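Local coordinates for protein 3-hydroxyisobutyryl-CoA hydrolase (Mycobacterium thermoresistibile, PDB 4HDT) that probably hydrolyses 3-hydroxyisobutyryl-CoA to free 3-hydroxyisobutyrate and coenzyme A, as a crotonase-fold enzyme that also binds zinc ions, at residues V143-L157 with R264-V276. Residues are numbered along the deposited sequence; the frame is centred on the assembly and turned at random.
Sequences VGIGFIPDVGGTYLL and RSPIALSVTLESV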
ATOM      1  N   VAL A 143       2.008   0.447 -10.632  1.00 10.08           N
ATOM      2  CA  VAL A 143       2.070   0.805 -12.058  1.00 10.54           C
ATOM      3  C   VAL A 143       3.162   0.071 -12.842  1.00 10.90           C
ATOM      4  O   VAL A 143       3.106  -0.015 -14.063  1.00 11.36           O
ATOM      5  CB  VAL A 143       2.250   2.322 -12.246  1.00 10.47           C
ATOM      6  CG1 VAL A 143       1.022   3.083 -11.783  1.00 10.34           C
ATOM      7  CG2 VAL A 143       3.506   2.893 -11.556  1.00 10.29           C
ATOM      8  N   GLY A 144       4.149  -0.449 -12.128  1.00 11.01           N
ATOM      9  CA  GLY A 144       5.183  -1.252 -12.714  1.00 11.60           C
ATOM     10  C   GLY A 144       4.743  -2.638 -13.162  1.00 12.19           C
ATOM     11  O   GLY A 144       5.494  -3.314 -13.927  1.00 13.26           O
ATOM     12  N   ILE A 145       3.576  -3.071 -12.692  1.00 12.13           N
ATOM     13  CA  ILE A 145       3.003  -4.352 -13.169  1.00 12.47           C
ATOM     14  C   ILE A 145       1.664  -4.120 -13.867  1.00 12.56           C
ATOM     15  O   ILE A 145       0.837  -5.045 -13.990  1.00 12.56           O
ATOM     16  CB  ILE A 145       2.880  -5.415 -12.038  1.00 12.98           C
ATOM     17  CG1 ILE A 145       2.074  -4.915 -10.825  1.00 12.72           C
ATOM     18  CG2 ILE A 145       4.268  -5.906 -11.615  1.00 13.31           C
ATOM     19  CD1 ILE A 145       1.476  -6.025  -9.964  1.00 12.99           C
ATOM     20  N   GLY A 146       1.401  -2.904 -14.325  1.00 11.91           N
ATOM     21  CA  GLY A 146       0.152  -2.644 -15.015  1.00 12.04           C
ATOM     22  C   GLY A 146      -1.072  -2.584 -14.133  1.00 11.70           C
ATOM     23  O   GLY A 146      -2.192  -2.746 -14.641  1.00 12.58           O
ATOM     24  N   PHE A 147      -0.857  -2.309 -12.854  1.00 10.91           N
ATOM     25  CA  PHE A 147      -1.918  -2.280 -11.833  1.00 10.51           C
ATOM     26  C   PHE A 147      -1.955  -0.882 -11.250  1.00 10.05           C
ATOM     27  O   PHE A 147      -1.125   0.013 -11.627  1.00  9.75           O
ATOM     28  CB  PHE A 147      -1.649  -3.402 -10.798  1.00 10.22           C
ATOM     29  CG  PHE A 147      -2.783  -3.714  -9.851  1.00 10.12           C
ATOM     30  CD1 PHE A 147      -4.027  -4.100 -10.295  1.00 10.51           C
ATOM     31  CD2 PHE A 147      -2.544  -3.739  -8.483  1.00  9.70           C
ATOM     32  CE1 PHE A 147      -5.017  -4.463  -9.381  1.00 10.34           C
ATOM     33  CE2 PHE A 147      -3.513  -4.119  -7.564  1.00  9.73           C
ATOM     34  CZ  PHE A 147      -4.772  -4.419  -8.004  1.00  9.98           C
ATOM     35  N   ILE A 148      -2.915  -0.634 -10.360  1.00  9.69           N
ATOM     36  CA  ILE A 148      -3.150   0.680  -9.762  1.00  9.49           C
ATOM     37  C   ILE A 148      -3.104   0.494  -8.252  1.00  9.14           C
ATOM     38  O   ILE A 148      -3.681  -0.482  -7.752  1.00  9.16           O
ATOM     39  CB  ILE A 148      -4.494   1.274 -10.238  1.00  9.71           C
ATOM     40  CG1 ILE A 148      -4.522   1.487 -11.777  1.00 10.43           C
ATOM     41  CG2 ILE A 148      -4.818   2.565  -9.509  1.00  9.58           C
ATOM     42  CD1 ILE A 148      -4.923   0.302 -12.609  1.00 10.86           C
ATOM     43  N   PRO A 149      -2.473   1.428  -7.501  1.00  8.88           N
ATOM     44  CA  PRO A 149      -2.428   1.303  -6.044  1.00  8.62           C
ATOM     45  C   PRO A 149      -3.808   1.048  -5.456  1.00  8.76           C
ATOM     46  O   PRO A 149      -4.765   1.790  -5.761  1.00  9.13           O
ATOM     47  CB  PRO A 149      -1.858   2.645  -5.574  1.00  8.49           C
ATOM     48  CG  PRO A 149      -0.983   3.070  -6.735  1.00  8.58           C
ATOM     49  CD  PRO A 149      -1.671   2.577  -7.980  1.00  8.93           C
ATOM     50  N   ASP A 150      -3.888   0.018  -4.658  1.00  8.66           N
ATOM     51  CA  ASP A 150      -5.140  -0.381  -4.001  1.00  8.62           C
ATOM     52  C   ASP A 150      -4.943  -0.450  -2.511  1.00  8.28           C
ATOM     53  O   ASP A 150      -4.190   0.282  -1.964  1.00  7.87           O
ATOM     54  CB  ASP A 150      -5.632  -1.706  -4.636  1.00  9.00           C
ATOM     55  CG  ASP A 150      -4.722  -2.911  -4.381  1.00  9.03           C
ATOM     56  OD1 ASP A 150      -3.499  -2.707  -4.068  1.00  9.36           O
ATOM     57  OD2 ASP A 150      -5.270  -4.076  -4.503  1.00  9.48           O
ATOM     58  N   VAL A 151      -5.685  -1.319  -1.848  1.00  8.13           N
ATOM     59  CA  VAL A 151      -5.657  -1.533  -0.407  1.00  8.07           C
ATOM     60  C   VAL A 151      -5.752  -0.235   0.425  1.00  7.88           C
ATOM     61  O   VAL A 151      -5.242  -0.159   1.524  1.00  7.66           O
ATOM     62  CB  VAL A 151      -4.493  -2.475   0.019  1.00  7.97           C
ATOM     63  CG1 VAL A 151      -4.646  -3.852  -0.651  1.00  8.21           C
ATOM     64  CG2 VAL A 151      -3.129  -1.891  -0.277  1.00  7.82           C
ATOM     65  N   GLY A 152      -6.517   0.720  -0.103  1.00  8.14           N
ATOM     66  CA  GLY A 152      -6.683   1.995   0.538  1.00  8.18           C
ATOM     67  C   GLY A 152      -5.503   2.893   0.337  1.00  8.08           C
ATOM     68  O   GLY A 152      -5.449   3.956   0.957  1.00  8.00           O
ATOM     69  N   GLY A 153      -4.592   2.528  -0.549  1.00  8.01           N
ATOM     70  CA  GLY A 153      -3.451   3.361  -0.860  1.00  7.99           C
ATOM     71  C   GLY A 153      -3.839   4.689  -1.490  1.00  8.10           C
ATOM     72  O   GLY A 153      -3.171   5.680  -1.282  1.00  8.27           O
ATOM     73  N   THR A 154      -4.927   4.731  -2.257  1.00  8.47           N
ATOM     74  CA  THR A 154      -5.317   6.000  -2.897  1.00  8.79           C
ATOM     75  C   THR A 154      -5.850   6.963  -1.846  1.00  9.28           C
ATOM     76  O   THR A 154      -5.690   8.178  -1.984  1.00  9.30           O
ATOM     77  CB  THR A 154      -6.299   5.812  -4.070  1.00  9.13           C
ATOM     78  OG1 THR A 154      -7.535   5.284  -3.612  1.00  9.33           O
ATOM     79  CG2 THR A 154      -5.749   4.910  -5.131  1.00  9.26           C
ATOM     80  N   TYR A 155      -6.504   6.447  -0.784  1.00  9.56           N
ATOM     81  CA  TYR A 155      -6.891   7.266   0.369  1.00 10.09           C
ATOM     82  C   TYR A 155      -5.619   7.870   1.026  1.00 10.02           C
ATOM     83  O   TYR A 155      -5.568   9.078   1.320  1.00 10.15           O
ATOM     84  CB  TYR A 155      -7.679   6.360   1.324  1.00 10.90           C
ATOM     85  CG  TYR A 155      -8.098   6.954   2.656  1.00 11.88           C
ATOM     86  CD1 TYR A 155      -7.239   6.949   3.739  1.00 12.50           C
ATOM     87  CD2 TYR A 155      -9.385   7.403   2.846  1.00 12.73           C
ATOM     88  CE1 TYR A 155      -7.624   7.436   4.965  1.00 13.78           C
ATOM     89  CE2 TYR A 155      -9.767   7.907   4.066  1.00 13.70           C
ATOM     90  CZ  TYR A 155      -8.873   7.929   5.112  1.00 13.95           C
ATOM     91  OH  TYR A 155      -9.285   8.375   6.345  1.00 15.62           O
ATOM     92  N   LEU A 156      -4.594   7.065   1.261  1.00  9.66           N
ATOM     93  CA  LEU A 156      -3.373   7.583   1.868  1.00  9.65           C
ATOM     94  C   LEU A 156      -2.601   8.517   0.925  1.00  9.33           C
ATOM     95  O   LEU A 156      -2.180   9.611   1.325  1.00  9.11           O
ATOM     96  CB  LEU A 156      -2.475   6.453   2.323  1.00  9.97           C
ATOM     97  CG  LEU A 156      -3.046   5.583   3.441  1.00 10.56           C
ATOM     98  CD1 LEU A 156      -2.258   4.285   3.507  1.00 11.02           C
ATOM     99  CD2 LEU A 156      -3.096   6.333   4.763  1.00 11.28           C
ATOM    100  N   LEU A 157      -2.493   8.140  -0.333  1.00  9.12           N
ATOM    101  CA  LEU A 157      -1.712   8.932  -1.289  1.00  9.07           C
ATOM    102  C   LEU A 157      -2.338  10.309  -1.465  1.00  9.51           C
ATOM    103  O   LEU A 157      -1.622  11.334  -1.542  1.00  9.35           O
ATOM    104  CB  LEU A 157      -1.576   8.212  -2.625  1.00  9.33           C
ATOM    105  CG  LEU A 157      -0.707   6.947  -2.626  1.00  9.00           C
ATOM    106  CD1 LEU A 157      -1.087   6.081  -3.813  1.00  9.41           C
ATOM    107  CD2 LEU A 157       0.798   7.304  -2.638  1.00  9.10           C
ATOM    108  N   ARG A 264       6.713   2.787 -16.943  1.00 13.89           N
ATOM    109  CA  ARG A 264       5.525   2.206 -16.335  1.00 13.41           C
ATOM    110  C   ARG A 264       4.428   2.088 -17.356  1.00 13.39           C
ATOM    111  O   ARG A 264       4.489   2.661 -18.460  1.00 14.42           O
ATOM    112  CB  ARG A 264       5.060   3.050 -15.139  1.00 12.84           C
ATOM    113  CG  ARG A 264       6.069   3.344 -14.066  1.00 12.85           C
ATOM    114  CD  ARG A 264       6.777   2.107 -13.602  1.00 13.06           C
ATOM    115  NE  ARG A 264       7.492   2.333 -12.365  1.00 13.31           N
ATOM    116  CZ  ARG A 264       8.239   1.417 -11.753  1.00 14.13           C
ATOM    117  NH1 ARG A 264       8.472   0.227 -12.306  1.00 14.44           N
ATOM    118  NH2 ARG A 264       8.797   1.683 -10.595  1.00 14.59           N
ATOM    119  N   SER A 265       3.430   1.260 -17.032  1.00 13.05           N
ATOM    120  CA  SER A 265       2.317   1.047 -17.940  1.00 13.23           C
ATOM    121  C   SER A 265       1.579   2.342 -18.231  1.00 13.44           C
ATOM    122  O   SER A 265       1.094   2.970 -17.266  1.00 12.90           O
ATOM    123  CB  SER A 265       1.348   0.022 -17.307  1.00 12.86           C
ATOM    124  OG  SER A 265       0.058   0.090 -17.859  1.00 13.04           O
ATOM    125  N   PRO A 266       1.446   2.750 -19.522  1.00 14.04           N
ATOM    126  CA  PRO A 266       0.672   3.988 -19.809  1.00 14.17           C
ATOM    127  C   PRO A 266      -0.758   4.009 -19.278  1.00 13.97           C
ATOM    128  O   PRO A 266      -1.153   4.970 -18.628  1.00 13.51           O
ATOM    129  CB  PRO A 266       0.724   4.093 -21.334  1.00 15.31           C
ATOM    130  CG  PRO A 266       2.077   3.508 -21.656  1.00 15.46           C
ATOM    131  CD  PRO A 266       2.208   2.322 -20.711  1.00 14.78           C
ATOM    132  N   ILE A 267      -1.509   2.917 -19.463  1.00 13.79           N
ATOM    133  CA  ILE A 267      -2.882   2.900 -18.979  1.00 13.77           C
ATOM    134  C   ILE A 267      -2.906   2.899 -17.446  1.00 12.84           C
ATOM    135  O   ILE A 267      -3.659   3.659 -16.848  1.00 12.54           O
ATOM    136  CB  ILE A 267      -3.727   1.757 -19.583  1.00 14.28           C
ATOM    137  CG1 ILE A 267      -5.207   1.914 -19.223  1.00 14.59           C
ATOM    138  CG2 ILE A 267      -3.203   0.398 -19.132  1.00 14.00           C
ATOM    139  CD1 ILE A 267      -5.847   3.198 -19.698  1.00 15.38           C
ATOM    140  N   ALA A 268      -2.021   2.143 -16.816  1.00 12.24           N
ATOM    141  CA  ALA A 268      -1.994   2.121 -15.338  1.00 11.48           C
ATOM    142  C   ALA A 268      -1.629   3.508 -14.746  1.00 11.00           C
ATOM    143  O   ALA A 268      -2.230   3.940 -13.781  1.00 10.61           O
ATOM    144  CB  ALA A 268      -1.064   1.049 -14.824  1.00 11.40           C
ATOM    145  N   LEU A 269      -0.663   4.169 -15.354  1.00 11.13           N
ATOM    146  CA  LEU A 269      -0.263   5.526 -14.955  1.00 10.86           C
ATOM    147  C   LEU A 269      -1.463   6.450 -15.032  1.00 11.17           C
ATOM    148  O   LEU A 269      -1.714   7.204 -14.093  1.00 10.63           O
ATOM    149  CB  LEU A 269       0.836   6.103 -15.862  1.00 11.21           C
ATOM    150  CG  LEU A 269       2.230   5.542 -15.602  1.00 11.03           C
ATOM    151  CD1 LEU A 269       3.131   5.831 -16.816  1.00 11.74           C
ATOM    152  CD2 LEU A 269       2.818   6.006 -14.266  1.00 10.48           C
ATOM    153  N   SER A 270      -2.187   6.367 -16.144  1.00 11.89           N
ATOM    154  CA  SER A 270      -3.318   7.267 -16.414  1.00 12.52           C
ATOM    155  C   SER A 270      -4.447   7.021 -15.423  1.00 12.40           C
ATOM    156  O   SER A 270      -5.078   7.953 -14.929  1.00 12.44           O
ATOM    157  CB  SER A 270      -3.801   7.097 -17.847  1.00 13.47           C
ATOM    158  OG  SER A 270      -2.740   7.297 -18.781  1.00 13.86           O
ATOM    159  N   VAL A 271      -4.704   5.762 -15.146  1.00 12.18           N
ATOM    160  CA  VAL A 271      -5.778   5.422 -14.220  1.00 12.00           C
ATOM    161  C   VAL A 271      -5.359   5.804 -12.793  1.00 11.41           C
ATOM    162  O   VAL A 271      -6.188   6.244 -11.982  1.00 11.19           O
ATOM    163  CB  VAL A 271      -6.184   3.957 -14.343  1.00 12.15           C
ATOM    164  CG1 VAL A 271      -7.224   3.596 -13.300  1.00 11.97           C
ATOM    165  CG2 VAL A 271      -6.713   3.631 -15.746  1.00 13.03           C
ATOM    166  N   THR A 272      -4.076   5.637 -12.474  1.00 11.10           N
ATOM    167  CA  THR A 272      -3.534   6.023 -11.182  1.00 10.84           C
ATOM    168  C   THR A 272      -3.683   7.526 -10.919  1.00 11.05           C
ATOM    169  O   THR A 272      -4.134   7.939  -9.846  1.00 11.27           O
ATOM    170  CB  THR A 272      -2.088   5.542 -11.017  1.00 10.38           C
ATOM    171  OG1 THR A 272      -2.101   4.109 -11.007  1.00 10.30           O
ATOM    172  CG2 THR A 272      -1.503   6.024  -9.697  1.00 10.04           C
ATOM    173  N   LEU A 273      -3.321   8.336 -11.907  1.00 11.60           N
ATOM    174  CA  LEU A 273      -3.506   9.772 -11.771  1.00 11.93           C
ATOM    175  C   LEU A 273      -4.974  10.123 -11.508  1.00 12.24           C
ATOM    176  O   LEU A 273      -5.290  10.892 -10.582  1.00 12.10           O
ATOM    177  CB  LEU A 273      -2.972  10.511 -12.997  1.00 12.64           C
ATOM    178  CG  LEU A 273      -3.099  12.047 -13.000  1.00 13.20           C
ATOM    179  CD1 LEU A 273      -2.398  12.614 -11.771  1.00 12.79           C
ATOM    180  CD2 LEU A 273      -2.499  12.607 -14.290  1.00 14.09           C
ATOM    181  N   GLU A 274      -5.865   9.518 -12.266  1.00 12.75           N
ATOM    182  CA  GLU A 274      -7.301   9.792 -12.099  1.00 13.54           C
ATOM    183  C   GLU A 274      -7.808   9.271 -10.748  1.00 12.67           C
ATOM    184  O   GLU A 274      -8.633   9.935 -10.102  1.00 12.74           O
ATOM    185  CB  GLU A 274      -8.099   9.198 -13.244  1.00 14.59           C
ATOM    186  CG  GLU A 274      -9.578   9.506 -13.219  1.00 15.94           C
ATOM    187  CD  GLU A 274      -9.930  10.948 -13.539  1.00 17.31           C
ATOM    188  OE1 GLU A 274      -9.115  11.724 -14.117  1.00 18.39           O
ATOM    189  OE2 GLU A 274     -11.062  11.321 -13.171  1.00 17.97           O
ATOM    190  N   SER A 275      -7.301   8.111 -10.319  1.00 11.87           N
ATOM    191  CA  SER A 275      -7.740   7.527  -9.049  1.00 11.49           C
ATOM    192  C   SER A 275      -7.378   8.420  -7.875  1.00 11.40           C
ATOM    193  O   SER A 275      -8.173   8.647  -6.966  1.00 11.46           O
ATOM    194  CB  SER A 275      -7.121   6.140  -8.860  1.00 10.93           C
ATOM    195  OG  SER A 275      -7.671   5.248  -9.808  1.00 11.15           O
ATOM    196  N   VAL A 276      -6.140   8.936  -7.870  1.00 11.65           N
ATOM    197  CA  VAL A 276      -5.699   9.737  -6.744  1.00 11.92           C
ATOM    198  C   VAL A 276      -6.488  11.048  -6.727  1.00 13.05           C
ATOM    199  O   VAL A 276      -6.920  11.517  -5.671  1.00 12.05           O
ATOM    200  CB  VAL A 276      -4.164   9.948  -6.778  1.00 12.30           C
ATOM    201  CG1 VAL A 276      -3.743  10.940  -5.704  1.00 13.05           C
ATOM    202  CG2 VAL A 276      -3.436   8.649  -6.588  1.00 11.91           C
TER
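V143, I148 and P149 pack against A268, V271 and T272, laying the loop that leads into helix 153-158 of this crotonase-like fold along one flank of helix 266-279. The contact is buried, lies away from the zinc sites and joins the part of the chain that follows strand 137-139 to the C-terminal helices.

A single hydrogen bond joins the two backbones: S265 N donates to V143 O over 3.2 Å, nearly straight at the hydrogen (167°) but tilted out of the carbonyl plane. The same serine N-caps the helix. Its OG, turned anti to the backbone N (chi1 159°), accepts from A268 N at 3.1 Å and is also hydrogen-bonded to the carboxylate of D304 (OD2).

Van der Waals contacts begin at R264, just before the helix, and continue along it. CG2 of V143 lies 3.6 Å from CG of R264, the two side chains crossing at about a right angle. R264, bent at chi2 (-50°), then runs on past G144, and its NH2 bonds to T171 O. CB of A268 abuts the G146-F147 backbone, 3.4 Å from F147 O. I148 meets V271 through CG1 and CG1, 3.8 Å apart, and also touches V295 of helix 285-299. Beyond the turn at D150-G153, T154 CG2 and L157 CB make looser contacts with S275 and V276; the hydroxyl of T154 bonds to E292.

Two hydroxyls on the contact face turn back onto their own helix: S275 OG bonds to V271 O, and T272 OG1 to A268 O. V271 O also accepts from S275 N, and A268 O from T272 N, in each case with N-H and hydroxyl on opposite faces of the carbonyl plane. Held in this way, T272 OG1 touches both V143 CG1 and P149 CD, 3.4 Å from each, the two carbons roughly at a right angle as seen from the oxygen.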